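Local coordinates for protein ribulose-1,5-bisphosphate carboxylase/oxygenase large subunit (Rhodopseudomonas palustris, PDB 3QFW) that is a Rubisco-like protein, built on the large-subunit fold of Rubisco, and probably acts as a magnesium-dependent enzyme of the lyase class, at residues 178-181 against 182-186; 214-217 against 218-222; 265-268 against 269-273; 300-303 against 304-308. All blocks are in the same frame, centred on the assembly; numbering follows the deposited sequence.

Contact 1 of 4, residues 178-181 against 182-186; sequences AERA and AAVGK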
ATOM      1  N   ALA B 178      11.506  19.580  -9.363  1.00 40.25           N
ATOM      2  CA  ALA B 178      11.957  20.945  -9.076  1.00 43.05           C
ATOM      3  C   ALA B 178      11.586  21.909 -10.203  1.00 43.24           C
ATOM      4  O   ALA B 178      10.950  22.939  -9.970  1.00 45.40           O
ATOM      5  CB  ALA B 178      13.451  20.974  -8.802  1.00 45.11           C
ATOM      6  N   GLU B 179      11.971  21.558 -11.426  1.00 43.04           N
ATOM      7  CA  GLU B 179      11.660  22.369 -12.595  1.00 45.15           C
ATOM      8  C   GLU B 179      10.157  22.573 -12.801  1.00 40.97           C
ATOM      9  O   GLU B 179       9.714  23.676 -13.122  1.00 43.32           O
ATOM     10  CB  GLU B 179      12.277  21.753 -13.855  1.00 41.89           C
ATOM     11  CG  GLU B 179      13.781  21.961 -13.983  1.00 46.77           C
ATOM     12  CD  GLU B 179      14.599  20.942 -13.206  1.00 49.11           C
ATOM     13  OE1 GLU B 179      14.022  20.186 -12.392  1.00 48.04           O
ATOM     14  OE2 GLU B 179      15.830  20.890 -13.420  1.00 52.89           O
ATOM     15  N   ARG B 180       9.374  21.512 -12.620  1.00 39.13           N
ATOM     16  CA  ARG B 180       7.918  21.596 -12.805  1.00 38.00           C
ATOM     17  C   ARG B 180       7.241  22.506 -11.777  1.00 39.25           C
ATOM     18  O   ARG B 180       6.383  23.336 -12.121  1.00 38.31           O
ATOM     19  CB  ARG B 180       7.289  20.200 -12.754  1.00 36.21           C
ATOM     20  CG  ARG B 180       5.773  20.196 -12.785  1.00 37.49           C
ATOM     21  CD  ARG B 180       5.207  18.785 -12.899  1.00 37.05           C
ATOM     22  NE  ARG B 180       5.167  18.056 -11.630  1.00 34.43           N
ATOM     23  CZ  ARG B 180       6.024  17.101 -11.285  1.00 35.24           C
ATOM     24  NH1 ARG B 180       7.014  16.768 -12.107  1.00 32.76           N
ATOM     25  NH2 ARG B 180       5.904  16.481 -10.117  1.00 32.57           N
ATOM     26  N   ALA B 181       7.610  22.340 -10.512  1.00 41.39           N
ATOM     27  CA  ALA B 181       7.010  23.136  -9.448  1.00 39.07           C
ATOM     28  C   ALA B 181       7.284  24.616  -9.689  1.00 39.55           C
ATOM     29  O   ALA B 181       6.418  25.466  -9.473  1.00 39.89           O
ATOM     30  CB  ALA B 181       7.541  22.701  -8.092  1.00 40.76           C
ATOM     31  N   ALA B 182       8.490  24.925 -10.150  1.00 39.01           N
ATOM     32  CA  ALA B 182       8.861  26.313 -10.405  1.00 39.29           C
ATOM     33  C   ALA B 182       8.037  26.887 -11.550  1.00 43.03           C
ATOM     34  O   ALA B 182       7.320  27.873 -11.380  1.00 44.64           O
ATOM     35  CB  ALA B 182      10.345  26.431 -10.695  1.00 41.76           C
ATOM     36  N   ALA B 183       8.133  26.252 -12.712  1.00 42.33           N
ATOM     37  CA  ALA B 183       7.419  26.699 -13.904  1.00 41.47           C
ATOM     38  C   ALA B 183       5.917  26.834 -13.667  1.00 41.12           C
ATOM     39  O   ALA B 183       5.299  27.810 -14.102  1.00 41.33           O
ATOM     40  CB  ALA B 183       7.696  25.748 -15.076  1.00 40.57           C
ATOM     41  N   VAL B 184       5.328  25.859 -12.978  1.00 35.66           N
ATOM     42  CA  VAL B 184       3.886  25.868 -12.754  1.00 40.07           C
ATOM     43  C   VAL B 184       3.474  26.870 -11.681  1.00 37.95           C
ATOM     44  O   VAL B 184       2.539  27.657 -11.873  1.00 41.50           O
ATOM     45  CB  VAL B 184       3.352  24.475 -12.365  1.00 37.21           C
ATOM     46  CG1 VAL B 184       1.889  24.583 -11.934  1.00 36.54           C
ATOM     47  CG2 VAL B 184       3.505  23.514 -13.535  1.00 34.80           C
ATOM     48  N   GLY B 185       4.169  26.831 -10.550  1.00 40.10           N
ATOM     49  CA  GLY B 185       3.866  27.725  -9.447  1.00 39.55           C
ATOM     50  C   GLY B 185       3.958  29.174  -9.876  1.00 42.01           C
ATOM     51  O   GLY B 185       3.120  29.992  -9.503  1.00 41.60           O
ATOM     52  N   LYS B 186       4.991  29.486 -10.656  1.00 43.93           N
ATOM     53  CA  LYS B 186       5.166  30.817 -11.229  1.00 39.86           C
ATOM     54  C   LYS B 186       3.965  31.194 -12.077  1.00 42.84           C
ATOM     55  O   LYS B 186       3.435  32.297 -11.962  1.00 43.10           O
ATOM     56  CB  LYS B 186       6.424  30.850 -12.099  1.00 43.96           C
ATOM     57  CG  LYS B 186       6.657  32.159 -12.841  1.00 53.04           C
ATOM     58  CD  LYS B 186       7.418  33.159 -11.981  1.00 56.26           C
ATOM     59  CE  LYS B 186       7.916  34.337 -12.808  1.00 55.72           C
ATOM     60  NZ  LYS B 186       8.821  35.219 -12.016  1.00 62.36           N
TER
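Arg180 and Val184, one helical turn apart, lie side by side and point the same way on the buried flank of helix 177-195. From its CB the arginine runs outward with CG anti to the backbone N (chi1 174°), and this places CG of Arg180 alongside CG2 of Val184 at 4.1 Å. CD continues the extended course, after which the chain bends at chi3 (80°) and turns the guanidinium away from the valine. NE then forms a salt bridge with Asp165, NH2 donates a hydrogen bond to the carbonyl of Ala170, and NH1 is hydrogen-bonded as well, so all three guanidinium nitrogens of this buried side chain have partners. Val184 is also close to its neighbour's backbone: its CB and CG2 both rest against Arg180 O at 3.2 Å, the same oxygen that accepts Val184 N at 2.9 Å. The i to i+4 ladder carries the whole stretch, from Ala178 O, 3.2 Å from Ala182 N, to Ala181 O, 2.8 Å from Gly185 N. The bond from Ala183 N to Glu179 O, 3.1 Å long, is nearly straight at the hydrogen (171°), and CB of Ala183 lies 3.5 Å from Glu179 O. In the beta-alpha-beta unit of strand 162-165, helix 177-195 and strand 200-202, Arg180 and Val184 both rest on Tyr201 of the following strand. Ala183 packs against Pro145 and Ala149 of helix 145-157, and Ala181 faces helix 209-222.

Contact 2 of 4, residues 214-217 against 218-222; sequences RQLG and VIRDE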
ATOM      1  N   ARG B 214      12.410  16.481   0.499  1.00 41.35           N
ATOM      2  CA  ARG B 214      13.148  17.326  -0.437  1.00 40.25           C
ATOM      3  C   ARG B 214      12.178  18.068  -1.340  1.00 39.92           C
ATOM      4  O   ARG B 214      12.314  19.271  -1.573  1.00 38.30           O
ATOM      5  CB  ARG B 214      14.095  16.483  -1.296  1.00 42.44           C
ATOM      6  CG  ARG B 214      14.875  17.274  -2.350  1.00 40.82           C
ATOM      7  CD  ARG B 214      15.806  16.351  -3.146  1.00 44.59           C
ATOM      8  NE  ARG B 214      16.601  15.500  -2.263  1.00 55.40           N
ATOM      9  CZ  ARG B 214      17.926  15.559  -2.151  1.00 56.59           C
ATOM     10  NH1 ARG B 214      18.620  16.423  -2.882  1.00 57.91           N
ATOM     11  NH2 ARG B 214      18.558  14.746  -1.315  1.00 58.47           N
ATOM     12  N   GLN B 215      11.195  17.340  -1.852  1.00 37.39           N
ATOM     13  CA  GLN B 215      10.197  17.928  -2.732  1.00 36.06           C
ATOM     14  C   GLN B 215       9.305  18.926  -1.994  1.00 40.14           C
ATOM     15  O   GLN B 215       8.875  19.930  -2.570  1.00 38.00           O
ATOM     16  CB  GLN B 215       9.388  16.839  -3.436  1.00 33.82           C
ATOM     17  CG  GLN B 215      10.191  16.164  -4.547  1.00 33.45           C
ATOM     18  CD  GLN B 215       9.664  14.801  -4.940  1.00 37.99           C
ATOM     19  OE1 GLN B 215       8.469  14.524  -4.849  1.00 32.99           O
ATOM     20  NE2 GLN B 215      10.572  13.931  -5.377  1.00 35.97           N
ATOM     21  N   LEU B 216       9.042  18.653  -0.720  1.00 38.18           N
ATOM     22  CA  LEU B 216       8.304  19.593   0.120  1.00 36.50           C
ATOM     23  C   LEU B 216       9.138  20.853   0.306  1.00 40.45           C
ATOM     24  O   LEU B 216       8.605  21.965   0.358  1.00 37.71           O
ATOM     25  CB  LEU B 216       7.995  18.971   1.482  1.00 40.80           C
ATOM     26  CG  LEU B 216       7.210  19.881   2.435  1.00 39.25           C
ATOM     27  CD1 LEU B 216       5.856  20.186   1.842  1.00 37.68           C
ATOM     28  CD2 LEU B 216       7.070  19.238   3.800  1.00 37.76           C
ATOM     29  N   GLY B 217      10.452  20.672   0.409  1.00 41.54           N
ATOM     30  CA  GLY B 217      11.371  21.795   0.482  1.00 41.59           C
ATOM     31  C   GLY B 217      11.213  22.742  -0.693  1.00 42.64           C
ATOM     32  O   GLY B 217      11.159  23.961  -0.517  1.00 43.72           O
ATOM     33  N   VAL B 218      11.143  22.182  -1.897  1.00 41.09           N
ATOM     34  CA  VAL B 218      10.948  22.977  -3.104  1.00 42.32           C
ATOM     35  C   VAL B 218       9.608  23.714  -3.060  1.00 43.55           C
ATOM     36  O   VAL B 218       9.534  24.905  -3.358  1.00 43.93           O
ATOM     37  CB  VAL B 218      11.017  22.103  -4.376  1.00 42.35           C
ATOM     38  CG1 VAL B 218      10.649  22.921  -5.615  1.00 36.77           C
ATOM     39  CG2 VAL B 218      12.403  21.465  -4.521  1.00 44.36           C
ATOM     40  N   ILE B 219       8.554  22.998  -2.680  1.00 43.37           N
ATOM     41  CA  ILE B 219       7.224  23.584  -2.584  1.00 44.97           C
ATOM     42  C   ILE B 219       7.249  24.837  -1.717  1.00 42.10           C
ATOM     43  O   ILE B 219       6.795  25.898  -2.125  1.00 40.34           O
ATOM     44  CB  ILE B 219       6.215  22.578  -1.996  1.00 42.29           C
ATOM     45  CG1 ILE B 219       6.004  21.439  -2.985  1.00 37.76           C
ATOM     46  CG2 ILE B 219       4.888  23.265  -1.674  1.00 41.37           C
ATOM     47  CD1 ILE B 219       5.975  21.928  -4.399  1.00 44.36           C
ATOM     48  N   ARG B 220       7.805  24.696  -0.520  1.00 44.60           N
ATOM     49  CA  ARG B 220       7.890  25.802   0.417  1.00 47.19           C
ATOM     50  C   ARG B 220       8.757  26.934  -0.131  1.00 46.05           C
ATOM     51  O   ARG B 220       8.414  28.106   0.008  1.00 42.62           O
ATOM     52  CB  ARG B 220       8.414  25.313   1.772  1.00 45.08           C
ATOM     53  CG  ARG B 220       7.635  24.121   2.329  1.00 48.89           C
ATOM     54  CD  ARG B 220       7.921  23.870   3.808  1.00 53.44           C
ATOM     55  NE  ARG B 220       7.239  24.837   4.667  1.00 55.98           N
ATOM     56  CZ  ARG B 220       7.851  25.612   5.561  1.00 58.24           C
ATOM     57  NH1 ARG B 220       9.165  25.530   5.718  1.00 54.49           N
ATOM     58  NH2 ARG B 220       7.149  26.470   6.296  1.00 50.73           N
ATOM     59  N   ASP B 221       9.876  26.584  -0.757  1.00 49.16           N
ATOM     60  CA  ASP B 221      10.772  27.592  -1.321  1.00 48.41           C
ATOM     61  C   ASP B 221      10.133  28.357  -2.479  1.00 46.45           C
ATOM     62  O   ASP B 221      10.424  29.534  -2.694  1.00 44.45           O
ATOM     63  CB  ASP B 221      12.093  26.959  -1.761  1.00 43.69           C
ATOM     64  CG  ASP B 221      12.901  26.442  -0.594  1.00 51.68           C
ATOM     65  OD1 ASP B 221      12.661  26.910   0.542  1.00 50.60           O
ATOM     66  OD2 ASP B 221      13.775  25.568  -0.810  1.00 52.32           O
ATOM     67  N   GLU B 222       9.260  27.684  -3.220  1.00 43.51           N
ATOM     68  CA  GLU B 222       8.599  28.293  -4.366  1.00 43.83           C
ATOM     69  C   GLU B 222       7.339  29.063  -3.969  1.00 42.65           C
ATOM     70  O   GLU B 222       6.727  29.727  -4.801  1.00 49.40           O
ATOM     71  CB  GLU B 222       8.267  27.233  -5.416  1.00 44.11           C
ATOM     72  CG  GLU B 222       9.491  26.621  -6.081  1.00 44.44           C
ATOM     73  CD  GLU B 222      10.317  27.647  -6.832  1.00 49.05           C
ATOM     74  OE1 GLU B 222       9.740  28.664  -7.280  1.00 51.47           O
ATOM     75  OE2 GLU B 222      11.539  27.440  -6.972  1.00 49.47           O
TER
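Residues 214-217 and 218-222 form consecutive turns of one alpha-helix, joined by four i to i+4 hydrogen bonds. Val218 N binds Arg214 O at 3.2 Å, and Asp221 N binds Gly217 O at 2.9 Å. The straightest of the four runs from Arg220 N to Leu216 O, 3.0 Å long with 171° at the hydrogen. Several side chains on the second turn then fold back over the carbonyls that their own amides use. Ile219 has CG1 beside its backbone N and anti to its carbonyl carbon (chi1 -68°), an arrangement that brings CG1 of Ile219 to 3.3 Å from Gln215 O. Arg220 does likewise, its CG 3.1 Å from Leu216 O. The helix, 209-222, follows strand 200-202 and leads to strand 226-229 in the TIM barrel of the Rubisco catalytic domain, as one of its outer layer of helices. On its inner side Gln215 OE1 accepts a hydrogen bond from Ser206 N, and Ile219 rests on Pro203. Toward helix 177-195, Gln215, Val218 and Ile219 all meet Phe177. Leu216 and Arg220 touch through their aliphatic parts, CG of Leu216 lying 4.3 Å from CG of Arg220. On the exposed side the Asp221 carboxylate bends back over Gly217, its CG closest, 3.0 Å from Gly217 O; the carboxylate oxygens are acceptors like the carbonyl and form no bond with it, a proximity likely to be mildly unfavourable unless solvent screens it.

Contact 3 of 4, residues 265-268 against 269-273; sequences APLL and LGRLF
Leu268 meets Leu272 and Phe273 through its CD1 methyl, but at different inclinations. It crosses Leu272 at about a right angle, CD1 of Leu268 lying 4.1 Å from CD1 of Leu272, whereas its course is oblique to Phe273, where the same methyl comes 4.0 Å from CE1. Leu267 is also set obliquely to Leu272: with its CG anti to the backbone N (chi1 163°), CD1 of Leu267 reaches 3.9 Å from CG of Leu272. The Phe273 ring turns back over the peptide, one face above the carbonyl carbon of Leu268, and its CD1 lies 3.2 Å from Leu268 O. Cutting Phe273 back to an alanine is likely to strip the cover from that peptide and from the Leu268 methyl, and to leave Pro231 and Met232 without the ring they touch. The backbone widens here into a pi-type turn, with i to i+5 bonds. Leu272 N binds Leu267 O at 2.7 Å and Phe273 N binds Leu268 O at 2.9 Å, each nearly along the C=O axis, while Arg271 N lies in the carbonyl plane of Pro266. Gly270 has no side chain to crowd Pro266 O. The helix links strands 250-253 and 280-284 of the barrel. Leu269 packs on Phe283 of the latter, and Arg271 bends at chi3, its NH1 donating to Val102 O. The contact is therefore apolar in its side chains and polar in its backbone: buried leucines and a phenylalanine screen the backbone hydrogen bonds from water.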
ATOM      1  N   ALA B 265     -13.904   2.212   0.238  1.00 27.74           N
ATOM      2  CA  ALA B 265     -13.482   3.581  -0.089  1.00 28.79           C
ATOM      3  C   ALA B 265     -13.931   4.621   0.921  1.00 23.89           C
ATOM      4  O   ALA B 265     -13.161   5.516   1.280  1.00 27.08           O
ATOM      5  CB  ALA B 265     -13.927   3.975  -1.493  1.00 26.91           C
ATOM      6  N   PRO B 266     -15.180   4.537   1.383  1.00 26.82           N
ATOM      7  CA  PRO B 266     -15.527   5.643   2.281  1.00 27.00           C
ATOM      8  C   PRO B 266     -14.662   5.636   3.539  1.00 27.34           C
ATOM      9  O   PRO B 266     -14.219   6.686   3.990  1.00 25.21           O
ATOM     10  CB  PRO B 266     -17.012   5.396   2.605  1.00 26.82           C
ATOM     11  CG  PRO B 266     -17.525   4.619   1.422  1.00 27.43           C
ATOM     12  CD  PRO B 266     -16.351   3.723   1.013  1.00 25.90           C
ATOM     13  N   LEU B 267     -14.393   4.451   4.083  1.00 24.77           N
ATOM     14  CA  LEU B 267     -13.577   4.350   5.278  1.00 25.52           C
ATOM     15  C   LEU B 267     -12.147   4.832   5.007  1.00 24.94           C
ATOM     16  O   LEU B 267     -11.575   5.586   5.800  1.00 25.25           O
ATOM     17  CB  LEU B 267     -13.552   2.894   5.758  1.00 23.47           C
ATOM     18  CG  LEU B 267     -12.426   2.559   6.734  1.00 28.24           C
ATOM     19  CD1 LEU B 267     -12.604   3.309   8.047  1.00 27.05           C
ATOM     20  CD2 LEU B 267     -12.347   1.050   6.985  1.00 27.29           C
ATOM     21  N   LEU B 268     -11.575   4.387   3.889  1.00 23.70           N
ATOM     22  CA  LEU B 268     -10.175   4.669   3.582  1.00 25.39           C
ATOM     23  C   LEU B 268      -9.924   6.095   3.082  1.00 23.40           C
ATOM     24  O   LEU B 268      -9.169   6.849   3.693  1.00 24.15           O
ATOM     25  CB  LEU B 268      -9.630   3.653   2.569  1.00 24.97           C
ATOM     26  CG  LEU B 268      -8.139   3.783   2.253  1.00 23.25           C
ATOM     27  CD1 LEU B 268      -7.322   3.688   3.527  1.00 25.60           C
ATOM     28  CD2 LEU B 268      -7.708   2.705   1.246  1.00 29.25           C
ATOM     29  N   LEU B 269     -10.553   6.451   1.969  1.00 26.54           N
ATOM     30  CA  LEU B 269     -10.348   7.757   1.342  1.00 25.48           C
ATOM     31  C   LEU B 269     -11.014   8.880   2.128  1.00 27.06           C
ATOM     32  O   LEU B 269     -10.555  10.028   2.118  1.00 27.71           O
ATOM     33  CB  LEU B 269     -10.931   7.751  -0.066  1.00 26.10           C
ATOM     34  CG  LEU B 269     -10.458   6.647  -1.009  1.00 27.44           C
ATOM     35  CD1 LEU B 269     -10.963   6.965  -2.402  1.00 24.80           C
ATOM     36  CD2 LEU B 269      -8.946   6.530  -1.005  1.00 26.67           C
ATOM     37  N   GLY B 270     -12.116   8.549   2.786  1.00 26.91           N
ATOM     38  CA  GLY B 270     -12.836   9.511   3.590  1.00 27.05           C
ATOM     39  C   GLY B 270     -12.282   9.613   4.994  1.00 29.49           C
ATOM     40  O   GLY B 270     -11.595  10.574   5.329  1.00 32.16           O
ATOM     41  N   ARG B 271     -12.576   8.614   5.819  1.00 25.47           N
ATOM     42  CA  ARG B 271     -12.293   8.712   7.243  1.00 26.82           C
ATOM     43  C   ARG B 271     -10.803   8.629   7.544  1.00 28.01           C
ATOM     44  O   ARG B 271     -10.237   9.526   8.168  1.00 27.44           O
ATOM     45  CB  ARG B 271     -13.066   7.635   8.021  1.00 27.30           C
ATOM     46  CG  ARG B 271     -12.659   7.503   9.487  1.00 28.39           C
ATOM     47  CD  ARG B 271     -13.687   6.720  10.288  1.00 29.72           C
ATOM     48  NE  ARG B 271     -14.850   7.560  10.585  1.00 29.31           N
ATOM     49  CZ  ARG B 271     -15.887   7.177  11.321  1.00 33.08           C
ATOM     50  NH1 ARG B 271     -15.920   5.955  11.837  1.00 31.81           N
ATOM     51  NH2 ARG B 271     -16.890   8.021  11.553  1.00 29.78           N
ATOM     52  N   LEU B 272     -10.159   7.560   7.087  1.00 26.23           N
ATOM     53  CA  LEU B 272      -8.768   7.336   7.454  1.00 25.89           C
ATOM     54  C   LEU B 272      -7.833   8.383   6.862  1.00 23.93           C
ATOM     55  O   LEU B 272      -6.948   8.878   7.553  1.00 26.75           O
ATOM     56  CB  LEU B 272      -8.324   5.923   7.076  1.00 26.55           C
ATOM     57  CG  LEU B 272      -9.016   4.799   7.862  1.00 29.40           C
ATOM     58  CD1 LEU B 272      -8.472   3.438   7.437  1.00 26.31           C
ATOM     59  CD2 LEU B 272      -8.865   4.983   9.372  1.00 27.49           C
ATOM     60  N   PHE B 273      -8.004   8.695   5.579  1.00 25.31           N
ATOM     61  CA  PHE B 273      -7.193   9.739   4.950  1.00 25.26           C
ATOM     62  C   PHE B 273      -7.326  11.070   5.720  1.00 28.66           C
ATOM     63  O   PHE B 273      -6.321  11.718   6.036  1.00 25.34           O
ATOM     64  CB  PHE B 273      -7.582   9.919   3.476  1.00 26.90           C
ATOM     65  CG  PHE B 273      -6.886   8.958   2.521  1.00 23.83           C
ATOM     66  CD1 PHE B 273      -6.220   7.820   2.987  1.00 25.02           C
ATOM     67  CD2 PHE B 273      -6.909   9.191   1.154  1.00 24.40           C
ATOM     68  CE1 PHE B 273      -5.590   6.955   2.094  1.00 27.10           C
ATOM     69  CE2 PHE B 273      -6.265   8.340   0.262  1.00 24.71           C
ATOM     70  CZ  PHE B 273      -5.617   7.219   0.732  1.00 29.46           C
TER

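Contact 4 of 4, residues 300-303 against 304-308; sequences LAQA and ARDPF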
ATOM      1  N   LEU B 300     -18.697   8.232   1.371  1.00 29.91           N
ATOM      2  CA  LEU B 300     -17.352   8.790   1.310  1.00 26.59           C
ATOM      3  C   LEU B 300     -17.366  10.289   1.613  1.00 29.43           C
ATOM      4  O   LEU B 300     -16.591  10.784   2.437  1.00 26.14           O
ATOM      5  CB  LEU B 300     -16.741   8.506  -0.065  1.00 26.56           C
ATOM      6  CG  LEU B 300     -15.305   8.959  -0.333  1.00 30.96           C
ATOM      7  CD1 LEU B 300     -14.561   9.039   0.955  1.00 36.25           C
ATOM      8  CD2 LEU B 300     -14.583   8.007  -1.315  1.00 26.73           C
ATOM      9  N   ALA B 301     -18.259  11.014   0.943  1.00 26.79           N
ATOM     10  CA  ALA B 301     -18.424  12.435   1.226  1.00 29.20           C
ATOM     11  C   ALA B 301     -18.700  12.676   2.714  1.00 30.08           C
ATOM     12  O   ALA B 301     -18.092  13.552   3.337  1.00 26.74           O
ATOM     13  CB  ALA B 301     -19.544  13.017   0.354  1.00 26.37           C
ATOM     14  N   GLN B 302     -19.607  11.891   3.287  1.00 28.95           N
ATOM     15  CA  GLN B 302     -20.005  12.083   4.685  1.00 31.29           C
ATOM     16  C   GLN B 302     -18.876  11.729   5.659  1.00 28.85           C
ATOM     17  O   GLN B 302     -18.672  12.408   6.664  1.00 30.43           O
ATOM     18  CB  GLN B 302     -21.261  11.267   5.013  1.00 30.96           C
ATOM     19  CG  GLN B 302     -22.498  11.736   4.261  1.00 34.25           C
ATOM     20  CD  GLN B 302     -23.650  10.747   4.328  1.00 36.59           C
ATOM     21  OE1 GLN B 302     -23.470   9.590   4.697  1.00 42.10           O
ATOM     22  NE2 GLN B 302     -24.847  11.202   3.953  1.00 39.94           N
ATOM     23  N   ALA B 303     -18.141  10.670   5.352  1.00 30.38           N
ATOM     24  CA  ALA B 303     -17.010  10.300   6.188  1.00 29.81           C
ATOM     25  C   ALA B 303     -15.974  11.428   6.189  1.00 27.88           C
ATOM     26  O   ALA B 303     -15.322  11.691   7.199  1.00 27.14           O
ATOM     27  CB  ALA B 303     -16.405   9.006   5.702  1.00 26.81           C
ATOM     28  N   ALA B 304     -15.845  12.115   5.060  1.00 27.36           N
ATOM     29  CA  ALA B 304     -14.878  13.201   4.956  1.00 27.54           C
ATOM     30  C   ALA B 304     -15.322  14.452   5.729  1.00 29.48           C
ATOM     31  O   ALA B 304     -14.493  15.150   6.315  1.00 29.87           O
ATOM     32  CB  ALA B 304     -14.640  13.550   3.508  1.00 30.15           C
ATOM     33  N   ARG B 305     -16.627  14.699   5.741  1.00 27.16           N
ATOM     34  CA  ARG B 305     -17.186  15.992   6.175  1.00 31.12           C
ATOM     35  C   ARG B 305     -17.771  16.027   7.576  1.00 33.26           C
ATOM     36  O   ARG B 305     -17.725  17.063   8.254  1.00 31.94           O
ATOM     37  CB  ARG B 305     -18.355  16.369   5.286  1.00 31.17           C
ATOM     38  CG  ARG B 305     -18.100  16.747   3.874  1.00 34.09           C
ATOM     39  CD  ARG B 305     -19.477  16.853   3.259  1.00 30.99           C
ATOM     40  NE  ARG B 305     -19.475  17.201   1.854  1.00 39.53           N
ATOM     41  CZ  ARG B 305     -20.459  16.888   1.022  1.00 34.66           C
ATOM     42  NH1 ARG B 305     -21.509  16.199   1.459  1.00 37.71           N
ATOM     43  NH2 ARG B 305     -20.375  17.239  -0.249  1.00 37.28           N
ATOM     44  N   ASP B 306     -18.395  14.926   7.978  1.00 32.18           N
ATOM     45  CA  ASP B 306     -19.239  14.932   9.169  1.00 32.16           C
ATOM     46  C   ASP B 306     -18.447  14.989  10.473  1.00 34.47           C
ATOM     47  O   ASP B 306     -17.235  14.757  10.484  1.00 29.75           O
ATOM     48  CB  ASP B 306     -20.201  13.740   9.140  1.00 32.87           C
ATOM     49  CG  ASP B 306     -21.219  13.846   8.013  1.00 34.46           C
ATOM     50  OD1 ASP B 306     -21.328  14.933   7.413  1.00 33.53           O
ATOM     51  OD2 ASP B 306     -21.910  12.849   7.722  1.00 35.55           O
ATOM     52  N   PRO B 307     -19.130  15.315  11.583  1.00 32.93           N
ATOM     53  CA  PRO B 307     -18.443  15.321  12.878  1.00 34.78           C
ATOM     54  C   PRO B 307     -17.643  14.038  13.085  1.00 35.25           C
ATOM     55  O   PRO B 307     -18.133  12.947  12.797  1.00 34.67           O
ATOM     56  CB  PRO B 307     -19.596  15.403  13.878  1.00 37.84           C
ATOM     57  CG  PRO B 307     -20.653  16.179  13.133  1.00 34.87           C
ATOM     58  CD  PRO B 307     -20.555  15.663  11.714  1.00 35.70           C
ATOM     59  N   PHE B 308     -16.426  14.191  13.595  1.00 30.08           N
ATOM     60  CA  PHE B 308     -15.478  13.101  13.775  1.00 35.03           C
ATOM     61  C   PHE B 308     -14.539  13.592  14.872  1.00 31.07           C
ATOM     62  O   PHE B 308     -13.592  14.334  14.609  1.00 30.33           O
ATOM     63  CB  PHE B 308     -14.739  12.875  12.448  1.00 29.21           C
ATOM     64  CG  PHE B 308     -13.810  11.684  12.443  1.00 30.78           C
ATOM     65  CD1 PHE B 308     -14.197  10.464  12.986  1.00 29.64           C
ATOM     66  CD2 PHE B 308     -12.560  11.780  11.849  1.00 29.27           C
ATOM     67  CE1 PHE B 308     -13.333   9.367  12.956  1.00 32.53           C
ATOM     68  CE2 PHE B 308     -11.695  10.675  11.821  1.00 28.60           C
ATOM     69  CZ  PHE B 308     -12.095   9.482  12.375  1.00 27.43           C
TER
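Gln302 and Asp306 lie side by side and point the same way at the C-terminal end of helix 294-305, their amide and carboxylate planes 34° apart. Among the backbone hydrogen bonds, Asp306 N to Gln302 O is short, 2.9 Å, and Ala304 N to Leu300 O is 3.0 Å. Arg305 N shares itself weakly between Ala301 O and Gln302 O as the helix unwinds and Asp306 leaves helical geometry. Arg274 NH1 engages carbonyls at this end of the helix, donating to both Ala303 O and Asp306 O. The turn closes the helical part of the unit formed by strand 280-284, helix 294-305 and strand 315-319, and Ala301, Ala304 and Arg305 all pack on Pro316 of the last strand. In van der Waals contact, the Ala301 methyl sits over one face of the Arg305 guanidinium, toward its rim, with CB 3.9 Å from NH1. The extended arginine is held at its polar end by Asp337 O, which accepts from NE. Asp306 has CG beside its backbone N (chi1 -66°), which folds the carboxylate back until OD2 of Asp306 is 3.2 Å from Gln302 CB. Replacing Asp306 by a glycine would probably leave that flank of Gln302 uncovered and its side chain freer to turn. Electrostatically, OD2 of Asp306 lies 3.4 Å from Gln302 O, two acceptors without a bond, which may be mildly unfavourable.

In the fold
From the N terminus the four contacts follow in series; none nests within or crosses another, and each spans adjoining turns of one helix rather than closing a long loop, except that contact 4 runs off the end of its helix. Contacts 1 and 2 lie on successive barrel helices, 177-195 and 209-222, their centres about 10 Å apart, and touch where Ala181 meets Val218 and Ile219. Contacts 3 and 4 have centres about 9 Å apart: Pro266 and Gly270 of helix 265-276 meet Leu300 of helix 294-305, and Arg271 meets the loop residue Phe308 just beyond it. This packing joins neighbouring barrel helices pairwise; the two pairs do not touch, and contact 4 lies across the chain's centre from contacts 1 and 2.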